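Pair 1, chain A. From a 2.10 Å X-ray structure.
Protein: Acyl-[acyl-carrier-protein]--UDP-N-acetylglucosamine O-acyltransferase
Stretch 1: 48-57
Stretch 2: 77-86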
# COMPACT_ATOMS: atom_id res chain seq x y z
N GLY A 48 -9.64 1.75 -22.11
CA GLY A 48 -8.59 1.71 -23.12
C GLY A 48 -8.63 0.52 -24.05
O GLY A 48 -9.61 -0.23 -24.08
N HIS A 49 -7.55 0.33 -24.80
CA HIS A 49 -7.42 -0.76 -25.76
C HIS A 49 -6.84 -1.94 -25.00
O HIS A 49 -5.64 -2.20 -25.06
CB HIS A 49 -6.50 -0.32 -26.90
CG HIS A 49 -6.81 1.06 -27.39
ND1 HIS A 49 -7.98 1.38 -28.04
CD2 HIS A 49 -6.13 2.23 -27.26
CE1 HIS A 49 -8.01 2.67 -28.28
NE2 HIS A 49 -6.90 3.21 -27.82
N THR A 50 -7.72 -2.64 -24.30
CA THR A 50 -7.34 -3.75 -23.46
C THR A 50 -7.88 -5.11 -23.90
O THR A 50 -9.07 -5.26 -24.19
CB THR A 50 -7.82 -3.49 -22.02
OG1 THR A 50 -7.40 -2.18 -21.62
CG2 THR A 50 -7.26 -4.52 -21.06
N PHE A 51 -6.98 -6.09 -23.95
CA PHE A 51 -7.34 -7.45 -24.32
C PHE A 51 -7.10 -8.33 -23.09
O PHE A 51 -6.04 -8.25 -22.47
CB PHE A 51 -6.46 -7.96 -25.47
CG PHE A 51 -6.71 -9.39 -25.84
CD1 PHE A 51 -7.75 -9.74 -26.71
CD2 PHE A 51 -5.95 -10.42 -25.28
CE1 PHE A 51 -8.01 -11.07 -27.01
CE2 PHE A 51 -6.21 -11.76 -25.58
CZ PHE A 51 -7.24 -12.08 -26.45
N VAL A 52 -8.09 -9.15 -22.75
CA VAL A 52 -8.01 -10.05 -21.61
C VAL A 52 -8.17 -11.49 -22.13
O VAL A 52 -9.24 -11.87 -22.62
CB VAL A 52 -9.11 -9.74 -20.57
CG1 VAL A 52 -9.04 -10.73 -19.42
CG2 VAL A 52 -8.93 -8.32 -20.03
N GLY A 53 -7.09 -12.27 -22.01
CA GLY A 53 -7.06 -13.64 -22.49
C GLY A 53 -7.98 -14.67 -21.84
O GLY A 53 -8.49 -14.47 -20.74
N LYS A 54 -8.15 -15.79 -22.55
CA LYS A 54 -9.02 -16.88 -22.11
C LYS A 54 -8.86 -17.31 -20.66
O LYS A 54 -7.74 -17.49 -20.17
CB LYS A 54 -8.81 -18.12 -22.99
CG LYS A 54 -9.11 -17.94 -24.48
CD LYS A 54 -8.99 -19.28 -25.22
CE LYS A 54 -9.32 -19.15 -26.71
NZ LYS A 54 -8.28 -18.38 -27.46
N ASN A 55 -10.00 -17.48 -20.00
CA ASN A 55 -10.08 -17.95 -18.63
C ASN A 55 -9.47 -17.06 -17.55
O ASN A 55 -9.36 -17.47 -16.40
CB ASN A 55 -9.48 -19.35 -18.54
CG ASN A 55 -10.18 -20.33 -19.46
OD1 ASN A 55 -11.39 -20.52 -19.37
ND2 ASN A 55 -9.42 -20.96 -20.35
N THR A 56 -9.08 -15.84 -17.90
CA THR A 56 -8.53 -14.97 -16.87
C THR A 56 -9.66 -14.51 -15.97
O THR A 56 -10.78 -14.26 -16.43
CB THR A 56 -7.79 -13.77 -17.50
OG1 THR A 56 -6.52 -14.21 -17.97
CG2 THR A 56 -7.59 -12.65 -16.48
N GLU A 57 -9.39 -14.43 -14.67
CA GLU A 57 -10.40 -14.01 -13.70
C GLU A 57 -9.91 -12.77 -12.97
O GLU A 57 -8.77 -12.72 -12.51
CB GLU A 57 -10.67 -15.13 -12.69
CG GLU A 57 -11.77 -14.83 -11.69
CD GLU A 57 -12.03 -16.00 -10.74
OE1 GLU A 57 -12.97 -15.91 -9.93
OE2 GLU A 57 -11.29 -17.00 -10.81
N TYR A 77 -1.84 6.41 -28.40
CA TYR A 77 -2.54 5.20 -28.81
C TYR A 77 -1.72 4.00 -28.31
O TYR A 77 -0.74 3.61 -28.95
CB TYR A 77 -2.63 5.14 -30.34
CG TYR A 77 -2.70 6.50 -31.02
CD1 TYR A 77 -1.68 7.43 -30.88
CD2 TYR A 77 -3.80 6.84 -31.82
CE1 TYR A 77 -1.74 8.68 -31.50
CE2 TYR A 77 -3.87 8.08 -32.45
CZ TYR A 77 -2.83 9.00 -32.28
OH TYR A 77 -2.90 10.23 -32.90
N SER A 78 -2.10 3.43 -27.17
CA SER A 78 -1.37 2.29 -26.61
C SER A 78 -2.32 1.18 -26.18
O SER A 78 -3.53 1.37 -26.15
CB SER A 78 -0.53 2.74 -25.41
OG SER A 78 0.61 3.47 -25.84
N GLU A 79 -1.76 0.02 -25.84
CA GLU A 79 -2.57 -1.12 -25.45
C GLU A 79 -2.15 -1.80 -24.16
O GLU A 79 -1.04 -1.60 -23.67
CB GLU A 79 -2.53 -2.19 -26.55
CG GLU A 79 -2.67 -1.68 -27.97
CD GLU A 79 -2.44 -2.78 -28.99
OE1 GLU A 79 -3.36 -3.60 -29.21
OE2 GLU A 79 -1.33 -2.85 -29.55
N LEU A 80 -3.06 -2.61 -23.63
CA LEU A 80 -2.81 -3.40 -22.43
C LEU A 80 -3.22 -4.79 -22.90
O LEU A 80 -4.37 -5.00 -23.28
CB LEU A 80 -3.70 -2.96 -21.27
CG LEU A 80 -3.24 -3.32 -19.86
CD1 LEU A 80 -4.42 -3.27 -18.90
CD2 LEU A 80 -2.60 -4.69 -19.82
N ILE A 81 -2.29 -5.73 -22.88
CA ILE A 81 -2.58 -7.09 -23.33
C ILE A 81 -2.32 -8.10 -22.22
O ILE A 81 -1.20 -8.25 -21.75
CB ILE A 81 -1.73 -7.43 -24.58
CG1 ILE A 81 -1.96 -6.37 -25.66
CG2 ILE A 81 -2.09 -8.82 -25.10
CD1 ILE A 81 -0.97 -6.41 -26.80
N ILE A 82 -3.38 -8.80 -21.82
CA ILE A 82 -3.29 -9.79 -20.75
C ILE A 82 -3.54 -11.20 -21.30
O ILE A 82 -4.45 -11.41 -22.10
CB ILE A 82 -4.32 -9.47 -19.63
CG1 ILE A 82 -3.96 -8.13 -18.98
CG2 ILE A 82 -4.33 -10.57 -18.58
CD1 ILE A 82 -5.03 -7.57 -18.06
N GLY A 83 -2.72 -12.14 -20.85
CA GLY A 83 -2.81 -13.51 -21.31
C GLY A 83 -3.92 -14.37 -20.73
O GLY A 83 -4.93 -13.86 -20.22
N GLU A 84 -3.71 -15.68 -20.79
CA GLU A 84 -4.68 -16.66 -20.32
C GLU A 84 -4.44 -17.21 -18.92
O GLU A 84 -3.31 -17.23 -18.42
CB GLU A 84 -4.71 -17.84 -21.31
CG GLU A 84 -5.09 -17.45 -22.73
CD GLU A 84 -5.10 -18.65 -23.68
OE1 GLU A 84 -5.33 -19.78 -23.21
OE2 GLU A 84 -4.90 -18.44 -24.89
N ASP A 85 -5.52 -17.66 -18.29
CA ASP A 85 -5.48 -18.25 -16.97
C ASP A 85 -4.83 -17.39 -15.89
O ASP A 85 -4.16 -17.90 -15.00
CB ASP A 85 -4.77 -19.60 -17.04
CG ASP A 85 -5.46 -20.57 -17.97
OD1 ASP A 85 -6.66 -20.84 -17.76
OD2 ASP A 85 -4.81 -21.06 -18.92
N ASN A 86 -5.04 -16.09 -15.97
CA ASN A 86 -4.47 -15.20 -14.97
C ASN A 86 -5.46 -14.96 -13.84
O ASN A 86 -6.67 -15.08 -14.01
CB ASN A 86 -4.08 -13.87 -15.61
CG ASN A 86 -2.88 -13.99 -16.52
OD1 ASN A 86 -1.79 -14.36 -16.08
ND2 ASN A 86 -3.07 -13.70 -17.80
O HOH W 1 -5.22 1.85 -24.01
O HOH W 2 -5.42 -4.34 -26.97
O HOH W 3 -6.51 -15.83 -25.10
O HOH W 4 -5.72 -19.37 -27.20
O HOH W 5 -7.68 -17.73 -14.11
O HOH W 6 -6.56 -21.10 -21.12

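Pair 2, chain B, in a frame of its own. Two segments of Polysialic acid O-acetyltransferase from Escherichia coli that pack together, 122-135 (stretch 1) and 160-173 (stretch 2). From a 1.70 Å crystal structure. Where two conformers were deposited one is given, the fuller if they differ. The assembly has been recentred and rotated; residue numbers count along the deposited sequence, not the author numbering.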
# COMPACT_ATOMS: atom_id res chain seq x y z
N THR B 122 11.19 5.48 15.55
CA THR B 122 12.27 4.98 16.40
C THR B 122 11.82 4.76 17.84
O THR B 122 10.71 5.13 18.23
CB THR B 122 13.44 5.98 16.46
OG1 THR B 122 12.97 7.23 16.97
CG2 THR B 122 14.04 6.20 15.08
N ASP B 123 12.71 4.17 18.63
CA ASP B 123 12.54 4.09 20.08
C ASP B 123 13.86 3.68 20.70
O ASP B 123 14.21 2.50 20.71
CB ASP B 123 11.44 3.10 20.46
CG ASP B 123 11.17 3.06 21.96
OD1 ASP B 123 11.82 3.81 22.71
OD2 ASP B 123 10.29 2.28 22.38
N LYS B 124 14.61 4.67 21.19
CA LYS B 124 15.95 4.45 21.74
C LYS B 124 16.76 3.59 20.79
O LYS B 124 17.35 2.58 21.19
CB LYS B 124 15.88 3.82 23.13
CG LYS B 124 17.23 3.80 23.85
CD LYS B 124 17.10 3.46 25.33
CE LYS B 124 17.15 4.70 26.21
NZ LYS B 124 15.94 5.58 26.10
N CYS B 125 16.79 3.98 19.53
CA CYS B 125 17.57 3.24 18.54
C CYS B 125 17.99 4.17 17.40
O CYS B 125 17.76 5.37 17.45
CB CYS B 125 16.79 2.03 18.00
SG CYS B 125 15.31 2.44 17.06
N ASN B 126 18.63 3.61 16.39
CA ASN B 126 19.24 4.44 15.35
C ASN B 126 18.71 4.09 13.98
O ASN B 126 18.54 2.92 13.66
CB ASN B 126 20.76 4.27 15.37
CG ASN B 126 21.36 4.57 16.74
OD1 ASN B 126 22.27 3.88 17.19
ND2 ASN B 126 20.83 5.60 17.40
N VAL B 127 18.44 5.12 13.18
CA VAL B 127 18.12 4.90 11.78
C VAL B 127 19.08 5.75 10.97
O VAL B 127 19.20 6.95 11.20
CB VAL B 127 16.66 5.27 11.47
CG1 VAL B 127 16.42 5.21 9.97
CG2 VAL B 127 15.70 4.32 12.20
N THR B 128 19.78 5.11 10.04
CA THR B 128 20.83 5.78 9.28
C THR B 128 20.63 5.53 7.79
O THR B 128 20.37 4.40 7.38
CB THR B 128 22.21 5.25 9.67
OG1 THR B 128 22.50 5.62 11.03
CG2 THR B 128 23.28 5.83 8.76
N ILE B 129 20.74 6.59 7.00
CA ILE B 129 20.77 6.45 5.54
C ILE B 129 22.08 7.03 5.05
O ILE B 129 22.45 8.13 5.43
CB ILE B 129 19.60 7.21 4.87
CG1 ILE B 129 18.26 6.73 5.44
CG2 ILE B 129 19.64 7.02 3.35
CD1 ILE B 129 17.05 7.29 4.72
N GLY B 130 22.78 6.28 4.21
CA GLY B 130 24.09 6.68 3.72
C GLY B 130 24.04 7.80 2.71
O GLY B 130 22.99 8.38 2.44
N HIS B 131 25.19 8.11 2.14
CA HIS B 131 25.27 9.13 1.10
C HIS B 131 24.77 8.57 -0.21
O HIS B 131 24.76 7.36 -0.42
CB HIS B 131 26.72 9.60 0.93
CG HIS B 131 27.43 9.89 2.21
ND1 HIS B 131 27.09 10.95 3.03
CD2 HIS B 131 28.47 9.27 2.81
CE1 HIS B 131 27.88 10.96 4.08
NE2 HIS B 131 28.73 9.95 3.98
N ASP B 132 24.34 9.46 -1.10
CA ASP B 132 24.01 9.11 -2.48
C ASP B 132 22.90 8.07 -2.62
O ASP B 132 22.89 7.30 -3.59
CB ASP B 132 25.26 8.62 -3.22
CG ASP B 132 26.34 9.67 -3.29
OD1 ASP B 132 26.05 10.79 -3.76
OD2 ASP B 132 27.48 9.37 -2.86
N CYS B 133 21.97 8.05 -1.68
CA CYS B 133 20.82 7.16 -1.81
C CYS B 133 19.67 7.79 -2.59
O CYS B 133 19.54 9.02 -2.66
CB CYS B 133 20.31 6.69 -0.44
SG CYS B 133 21.44 5.55 0.40
N MET B 134 18.86 6.94 -3.21
CA MET B 134 17.65 7.37 -3.88
C MET B 134 16.48 6.67 -3.20
O MET B 134 16.26 5.48 -3.39
CB MET B 134 17.69 7.01 -5.37
CG MET B 134 16.46 7.48 -6.16
SD MET B 134 16.71 7.36 -7.95
CE MET B 134 16.76 5.59 -8.18
N ILE B 135 15.77 7.42 -2.36
CA ILE B 135 14.62 6.89 -1.64
C ILE B 135 13.35 7.41 -2.30
O ILE B 135 13.10 8.62 -2.33
CB ILE B 135 14.65 7.34 -0.16
CG1 ILE B 135 16.02 7.05 0.48
CG2 ILE B 135 13.50 6.71 0.62
CD1 ILE B 135 16.50 5.63 0.31
N TRP B 160 12.05 -5.85 21.05
CA TRP B 160 12.73 -4.59 21.30
C TRP B 160 13.10 -3.91 19.98
O TRP B 160 13.40 -4.58 18.99
CB TRP B 160 13.99 -4.81 22.14
CG TRP B 160 13.72 -5.29 23.55
CD1 TRP B 160 13.93 -6.55 24.05
CD2 TRP B 160 13.21 -4.51 24.64
NE1 TRP B 160 13.57 -6.59 25.38
CE2 TRP B 160 13.13 -5.35 25.76
CE3 TRP B 160 12.81 -3.17 24.77
CZ2 TRP B 160 12.66 -4.91 27.00
CZ3 TRP B 160 12.35 -2.73 26.00
CH2 TRP B 160 12.28 -3.60 27.10
N ALA B 161 13.07 -2.58 19.97
CA ALA B 161 13.49 -1.83 18.79
C ALA B 161 14.92 -2.19 18.41
O ALA B 161 15.74 -2.48 19.28
CB ALA B 161 13.36 -0.33 19.04
N LYS B 162 15.20 -2.16 17.11
CA LYS B 162 16.53 -2.48 16.58
C LYS B 162 16.87 -1.54 15.41
O LYS B 162 16.00 -1.19 14.61
CB LYS B 162 16.60 -3.93 16.13
CG LYS B 162 16.35 -4.93 17.26
CD LYS B 162 16.69 -6.36 16.84
CE LYS B 162 16.51 -7.33 18.00
NZ LYS B 162 17.15 -6.84 19.25
N ASP B 163 18.14 -1.16 15.32
CA ASP B 163 18.60 -0.17 14.34
C ASP B 163 18.30 -0.56 12.89
O ASP B 163 18.34 -1.73 12.51
CB ASP B 163 20.11 0.05 14.44
CG ASP B 163 20.55 0.64 15.77
OD1 ASP B 163 19.70 1.01 16.60
OD2 ASP B 163 21.78 0.72 15.98
N ILE B 164 18.03 0.45 12.06
CA ILE B 164 17.97 0.26 10.62
C ILE B 164 19.14 1.01 9.99
O ILE B 164 19.37 2.17 10.31
CB ILE B 164 16.64 0.78 10.02
CG1 ILE B 164 15.48 -0.09 10.51
CG2 ILE B 164 16.70 0.75 8.51
CD1 ILE B 164 14.11 0.52 10.32
N ILE B 165 19.87 0.34 9.12
CA ILE B 165 21.06 0.93 8.52
C ILE B 165 21.02 0.75 7.01
O ILE B 165 21.20 -0.35 6.50
CB ILE B 165 22.36 0.29 9.08
CG1 ILE B 165 22.37 0.35 10.60
CG2 ILE B 165 23.59 0.98 8.51
CD1 ILE B 165 22.24 1.74 11.17
N ILE B 166 20.75 1.84 6.31
CA ILE B 166 20.80 1.83 4.85
C ILE B 166 22.16 2.37 4.42
O ILE B 166 22.49 3.52 4.68
CB ILE B 166 19.66 2.67 4.25
CG1 ILE B 166 18.31 2.17 4.79
CG2 ILE B 166 19.71 2.63 2.72
CD1 ILE B 166 17.14 3.02 4.40
N SER B 167 22.95 1.53 3.77
CA SER B 167 24.29 1.93 3.35
C SER B 167 24.25 3.01 2.28
O SER B 167 23.19 3.32 1.74
CB SER B 167 25.08 0.72 2.84
OG SER B 167 25.34 -0.19 3.89
N SER B 168 25.41 3.56 1.96
CA SER B 168 25.50 4.52 0.87
C SER B 168 25.12 3.88 -0.45
O SER B 168 25.35 2.68 -0.67
CB SER B 168 26.91 5.11 0.79
OG SER B 168 27.19 5.90 1.93
N TYR B 169 24.54 4.68 -1.33
CA TYR B 169 24.24 4.27 -2.70
C TYR B 169 23.25 3.10 -2.76
O TYR B 169 23.49 2.09 -3.43
CB TYR B 169 25.52 3.98 -3.50
CG TYR B 169 25.31 4.13 -4.99
CD1 TYR B 169 24.96 5.36 -5.53
CD2 TYR B 169 25.41 3.04 -5.85
CE1 TYR B 169 24.73 5.52 -6.89
CE2 TYR B 169 25.20 3.19 -7.23
CZ TYR B 169 24.86 4.43 -7.73
OH TYR B 169 24.63 4.61 -9.08
N VAL B 170 22.14 3.27 -2.06
CA VAL B 170 21.03 2.32 -2.12
C VAL B 170 19.81 2.98 -2.76
O VAL B 170 19.51 4.14 -2.49
CB VAL B 170 20.67 1.80 -0.71
CG1 VAL B 170 19.36 1.02 -0.74
CG2 VAL B 170 21.80 0.92 -0.19
N TRP B 171 19.12 2.22 -3.60
CA TRP B 171 17.87 2.66 -4.21
C TRP B 171 16.73 1.94 -3.50
O TRP B 171 16.60 0.72 -3.60
CB TRP B 171 17.87 2.35 -5.71
CG TRP B 171 16.54 2.55 -6.42
CD1 TRP B 171 15.46 3.24 -5.96
CD2 TRP B 171 16.19 2.07 -7.72
NE1 TRP B 171 14.44 3.21 -6.90
CE2 TRP B 171 14.88 2.50 -7.99
CE3 TRP B 171 16.87 1.31 -8.69
CZ2 TRP B 171 14.22 2.19 -9.18
CZ3 TRP B 171 16.21 1.01 -9.87
CH2 TRP B 171 14.90 1.45 -10.11
N VAL B 172 15.94 2.69 -2.73
CA VAL B 172 14.75 2.11 -2.11
C VAL B 172 13.53 2.54 -2.92
O VAL B 172 13.27 3.73 -3.10
CB VAL B 172 14.58 2.49 -0.63
CG1 VAL B 172 13.34 1.81 -0.05
CG2 VAL B 172 15.82 2.07 0.18
N GLY B 173 12.82 1.55 -3.45
CA GLY B 173 11.67 1.78 -4.31
C GLY B 173 10.45 2.32 -3.60
O GLY B 173 10.39 2.40 -2.36

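The sharpest difference lies at the turn position where A:Thr56 superposes on B:Cys133, with side-chain centres 0.6 Å apart. In pair 1 the hydroxyl relays two hydrogen bonds: A:Thr56 OG1 donates to A:Gly83 O (2.8 Å) and accepts from A:Asn86 N (3.1 Å, 158° at the hydrogen). In pair 2 a thiol occupies the same place. B:Val170 N, the counterpart of A:Asn86 N, donates to B:Cys133 SG at 3.4 Å and 162°, a longer bond, as suits the larger sulfur. B:Cys133 SG also lies 3.1 Å from B:Ser167 O, and it packs against B:Ile166 CG2 at 4.1 Å and B:Val170 CB at 4.0 Å, so the sulfur serves as both acceptor and apolar filler.

These different side chains sit on one backbone frame: N, CA and C atoms of 14 central residues superpose at 0.5 Å RMSD. Each pair joins parallel strands, with axes 4.7 Å apart and inclined by 3° in pair 1, 4.8 Å and 7° in pair 2. The ladder is the same in both. A:Phe51 N donates to A:Leu80 O (2.9 Å) and A:Ile82 N to A:Phe51 O (2.8 Å), just as B:Thr128 N donates to B:Ile164 O (3.0 Å) and B:Ile166 N to B:Thr128 O (2.8 Å).

In each pair the first strand then reaches a matched glycine, whose N donates to the isoleucine carbonyl: A:Gly53 N to A:Ile82 O and B:Gly130 N to B:Ile166 O, each 2.8 Å. An ideal CB would lie 2.3 Å from A:Gly83 O in pair 1 and 2.3 Å from B:Ser168 N in pair 2, so neither backbone leaves room for one at this position.

On one face, A:Val52 and A:Ile82 match B:Ile129 and B:Ile166; the closest side-chain approach is 4.4 Å from A:Val52 CG2 to A:Ile82 CD1, against 4.0 Å from B:Ile129 CG1 to B:Ile166 CD1. On the other, A:Phe51 CD2 meets A:Ile81 CG2 at 4.2 Å. The smaller B:Thr128 still makes contact, its CB 3.8 Å from B:Ile165 CD1.

Beyond the glycine, A:Asp85 N donates to A:Lys54 O (2.9 Å) and B:Tyr169 N to B:His131 O (2.8 Å). The neighbouring positions differ: B:His131 N donates directly to B:Ser168 OG (3.0 Å), whereas one water bridges A:Lys54 N (3.0 Å) and A:Glu84 OE2 (3.1 Å). A second water links A:Lys54 NZ (2.8 Å) to A:Glu84 OE2 (2.6 Å), across charged atoms 4.2 Å apart, beyond a salt bridge.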